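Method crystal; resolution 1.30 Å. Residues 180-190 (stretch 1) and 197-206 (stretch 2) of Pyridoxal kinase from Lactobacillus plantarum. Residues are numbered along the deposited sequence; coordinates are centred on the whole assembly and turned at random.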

# COMPACT_ATOMS: atom_id res chain seq x y z
N ASP A 180 -8.62 -5.69 5.32
CA ASP A 180 -8.53 -6.50 6.54
C ASP A 180 -9.89 -7.01 7.00
O ASP A 180 -10.12 -7.23 8.19
CB ASP A 180 -7.87 -5.69 7.67
CG ASP A 180 -8.67 -4.45 8.05
OD1 ASP A 180 -9.67 -4.15 7.38
OD2 ASP A 180 -8.29 -3.77 9.03
N VAL A 181 -10.80 -7.18 6.05
CA VAL A 181 -12.14 -7.61 6.37
C VAL A 181 -12.10 -9.09 6.76
O VAL A 181 -11.59 -9.92 6.01
CB VAL A 181 -13.12 -7.38 5.20
CG1 VAL A 181 -14.49 -7.95 5.52
CG2 VAL A 181 -13.23 -5.90 4.89
N GLN A 182 -12.64 -9.39 7.93
CA GLN A 182 -12.71 -10.76 8.41
C GLN A 182 -14.10 -11.34 8.21
O GLN A 182 -15.11 -10.69 8.50
CB GLN A 182 -12.29 -10.83 9.88
CG GLN A 182 -10.81 -10.52 10.06
CD GLN A 182 -10.33 -10.62 11.49
OE1 GLN A 182 -9.78 -9.66 12.03
NE2 GLN A 182 -10.52 -11.77 12.10
N ARG A 183 -14.15 -12.55 7.67
CA ARG A 183 -15.39 -13.30 7.53
C ARG A 183 -15.11 -14.71 7.98
O ARG A 183 -14.32 -15.42 7.35
CB ARG A 183 -15.88 -13.29 6.08
CG ARG A 183 -16.51 -11.99 5.66
CD ARG A 183 -17.21 -12.14 4.34
NE ARG A 183 -17.83 -10.89 3.91
CZ ARG A 183 -18.48 -10.73 2.76
NH1 ARG A 183 -18.60 -11.75 1.92
NH2 ARG A 183 -19.00 -9.55 2.46
N ALA A 184 -15.77 -15.09 9.07
CA ALA A 184 -15.48 -16.33 9.77
C ALA A 184 -13.97 -16.45 9.99
O ALA A 184 -13.36 -15.60 10.64
CB ALA A 184 -16.05 -17.54 9.03
N ASP A 185 -13.38 -17.53 9.47
CA ASP A 185 -11.94 -17.76 9.63
C ASP A 185 -11.04 -17.16 8.53
O ASP A 185 -9.84 -17.45 8.49
CB ASP A 185 -11.68 -19.26 9.77
CG ASP A 185 -12.35 -20.07 8.69
OD1 ASP A 185 -12.42 -19.62 7.53
OD2 ASP A 185 -12.82 -21.18 9.02
N GLN A 186 -11.64 -16.33 7.66
CA GLN A 186 -10.91 -15.71 6.55
C GLN A 186 -10.59 -14.26 6.84
O GLN A 186 -11.28 -13.60 7.62
CB GLN A 186 -11.73 -15.81 5.26
CG GLN A 186 -12.29 -17.19 4.97
CD GLN A 186 -11.29 -18.13 4.32
OE1 GLN A 186 -10.98 -19.20 4.85
NE2 GLN A 186 -10.79 -17.74 3.15
N ILE A 187 -9.52 -13.76 6.22
CA ILE A 187 -9.25 -12.33 6.18
C ILE A 187 -8.96 -11.96 4.73
O ILE A 187 -8.40 -12.74 3.98
CB ILE A 187 -8.11 -11.92 7.17
CG1 ILE A 187 -8.06 -10.39 7.31
CG2 ILE A 187 -6.76 -12.53 6.76
CD1 ILE A 187 -7.19 -9.88 8.46
N GLY A 188 -9.39 -10.77 4.32
CA GLY A 188 -9.21 -10.39 2.93
C GLY A 188 -9.79 -9.04 2.58
O GLY A 188 -9.98 -8.18 3.44
N CYS A 189 -10.09 -8.89 1.30
CA CYS A 189 -10.44 -7.61 0.70
C CYS A 189 -11.92 -7.55 0.34
O CYS A 189 -12.49 -8.51 -0.18
CB CYS A 189 -9.61 -7.39 -0.56
SG CYS A 189 -7.83 -7.18 -0.27
N ALA A 190 -12.52 -6.40 0.60
CA ALA A 190 -13.89 -6.14 0.18
C ALA A 190 -13.93 -4.90 -0.68
O ALA A 190 -13.23 -3.93 -0.42
CB ALA A 190 -14.79 -5.97 1.39
N HIS A 197 -22.54 -4.04 -5.85
CA HIS A 197 -22.65 -5.11 -4.87
C HIS A 197 -21.31 -5.33 -4.19
O HIS A 197 -20.26 -5.28 -4.83
CB HIS A 197 -23.13 -6.40 -5.53
CG HIS A 197 -24.50 -6.30 -6.13
ND1 HIS A 197 -24.73 -6.52 -7.47
CD2 HIS A 197 -25.70 -6.01 -5.58
CE1 HIS A 197 -26.02 -6.36 -7.72
NE2 HIS A 197 -26.63 -6.05 -6.59
N VAL A 198 -21.36 -5.57 -2.88
CA VAL A 198 -20.16 -5.82 -2.10
C VAL A 198 -19.60 -7.19 -2.45
O VAL A 198 -20.30 -8.22 -2.35
CB VAL A 198 -20.44 -5.74 -0.57
CG1 VAL A 198 -19.20 -6.15 0.24
CG2 VAL A 198 -20.88 -4.33 -0.19
N GLN A 199 -18.35 -7.20 -2.89
CA GLN A 199 -17.65 -8.44 -3.16
C GLN A 199 -16.56 -8.64 -2.12
O GLN A 199 -16.08 -7.69 -1.50
CB GLN A 199 -17.06 -8.43 -4.57
CG GLN A 199 -18.09 -8.30 -5.70
CD GLN A 199 -19.12 -9.43 -5.72
OE1 GLN A 199 -18.87 -10.54 -5.24
NE2 GLN A 199 -20.29 -9.14 -6.27
N TYR A 200 -16.16 -9.88 -1.92
CA TYR A 200 -15.13 -10.23 -0.96
C TYR A 200 -14.29 -11.34 -1.46
O TYR A 200 -14.76 -12.28 -2.02
CB TYR A 200 -15.78 -10.65 0.36
CG TYR A 200 -14.84 -11.11 1.47
CD1 TYR A 200 -14.27 -10.20 2.34
CD2 TYR A 200 -14.55 -12.42 1.66
CE1 TYR A 200 -13.42 -10.58 3.34
CE2 TYR A 200 -13.74 -12.80 2.68
CZ TYR A 200 -13.16 -11.89 3.51
OH TYR A 200 -12.33 -12.30 4.50
N CYS A 201 -13.03 -11.27 -1.21
CA CYS A 201 -12.24 -12.45 -1.31
C CYS A 201 -11.21 -12.43 -0.21
O CYS A 201 -10.71 -11.45 0.16
CB CYS A 201 -11.59 -12.60 -2.63
SG CYS A 201 -10.54 -11.34 -3.07
N GLY A 202 -10.94 -13.61 0.29
CA GLY A 202 -10.01 -13.76 1.37
C GLY A 202 -9.24 -15.08 1.39
O GLY A 202 -9.30 -15.83 0.50
N ALA A 203 -8.47 -15.26 2.42
CA ALA A 203 -7.74 -16.48 2.61
C ALA A 203 -7.81 -16.80 4.09
O ALA A 203 -8.05 -15.91 4.92
CB ALA A 203 -6.30 -16.31 2.15
N ARG A 204 -7.61 -18.06 4.44
CA ARG A 204 -7.72 -18.48 5.83
C ARG A 204 -6.66 -17.79 6.69
O ARG A 204 -5.47 -17.87 6.40
CB ARG A 204 -7.61 -20.00 5.91
CG ARG A 204 -7.96 -20.60 7.27
CD ARG A 204 -8.11 -22.13 7.19
NE ARG A 204 -9.20 -22.52 6.30
CZ ARG A 204 -10.39 -22.97 6.69
NH1 ARG A 204 -10.66 -23.15 7.98
NH2 ARG A 204 -11.30 -23.28 5.79
N ARG A 205 -7.11 -17.11 7.74
CA ARG A 205 -6.24 -16.31 8.58
C ARG A 205 -5.26 -17.19 9.35
O ARG A 205 -5.65 -18.22 9.94
CB ARG A 205 -7.12 -15.48 9.52
CG ARG A 205 -6.43 -14.39 10.30
CD ARG A 205 -7.50 -13.52 10.99
NE ARG A 205 -8.36 -14.28 11.91
CZ ARG A 205 -9.62 -14.68 11.65
NH1 ARG A 205 -10.22 -14.39 10.50
NH2 ARG A 205 -10.28 -15.36 12.57
N LEU A 206 -4.00 -16.79 9.34
CA LEU A 206 -2.93 -17.51 10.02
C LEU A 206 -2.61 -16.81 11.34
O LEU A 206 -2.79 -15.60 11.45
CB LEU A 206 -1.68 -17.58 9.13
CG LEU A 206 -1.93 -18.14 7.71
CD1 LEU A 206 -0.65 -18.10 6.87
CD2 LEU A 206 -2.50 -19.56 7.76
O HOH W 1 -8.29 -18.72 10.48

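How do the two backbones join? The strand 186-190 runs antiparallel to the strand 198-204 and bonds to it edge to edge. Ile187 N donates to Ala203 O (2.9 Å) and Ala203 N returns a bond to Ile187 O (3.0 Å); two residues on, Cys189 N reaches Cys201 O (2.9 Å) and Cys201 N reaches Cys189 O (3.0 Å). Between these pairs Gly188 faces Gly202, their CA atoms 3.8 Å apart. A CB on Gly188 would clash with Cys201 O and Gly202 CA, so the absence of side chains lets the strands come this close.

Why does Tyr200 cover more surface than any other residue? Its ring reaches across the hairpin of stretch 1, and its hydroxyl donates to Val181 O at 2.9 Å (OH to O). That carbonyl also accepts Gly188 N (2.9 Å from Val181 O), so the tyrosine joins an existing strand-to-strand bond. Val181 CG1 packs 3.6 Å from Tyr200 CE1, an apolar contact. Over one ring face lies Arg183: its guanidinium stacks nearly flat, planes at 15°, and its CD makes a CH-pi contact, letting a charged side chain cover an aromatic surface.

What does Arg205 do beyond the end of the strand? Its backbone carries the pairing onward, with Arg205 N donating to Asp185 O at 2.9 Å and almost straight. A water bonds to both Asp185 O and Arg205 O, reinforcing this link. The side chain turns toward the hairpin, where Arg205 NH1 makes a weak hydrogen bond to Ala184 O (3.4 Å) in the type II' turn, while Arg205 CG touches Ile187 CG2 at 4.0 Å.

Does charge contribute at the turn? Asp185 OD2 lies 3.1 Å from Arg204 NH1, a salt bridge. The oxygen sits well out of the guanidinium plane, so the attraction is electrostatic, without an N-H directed at it.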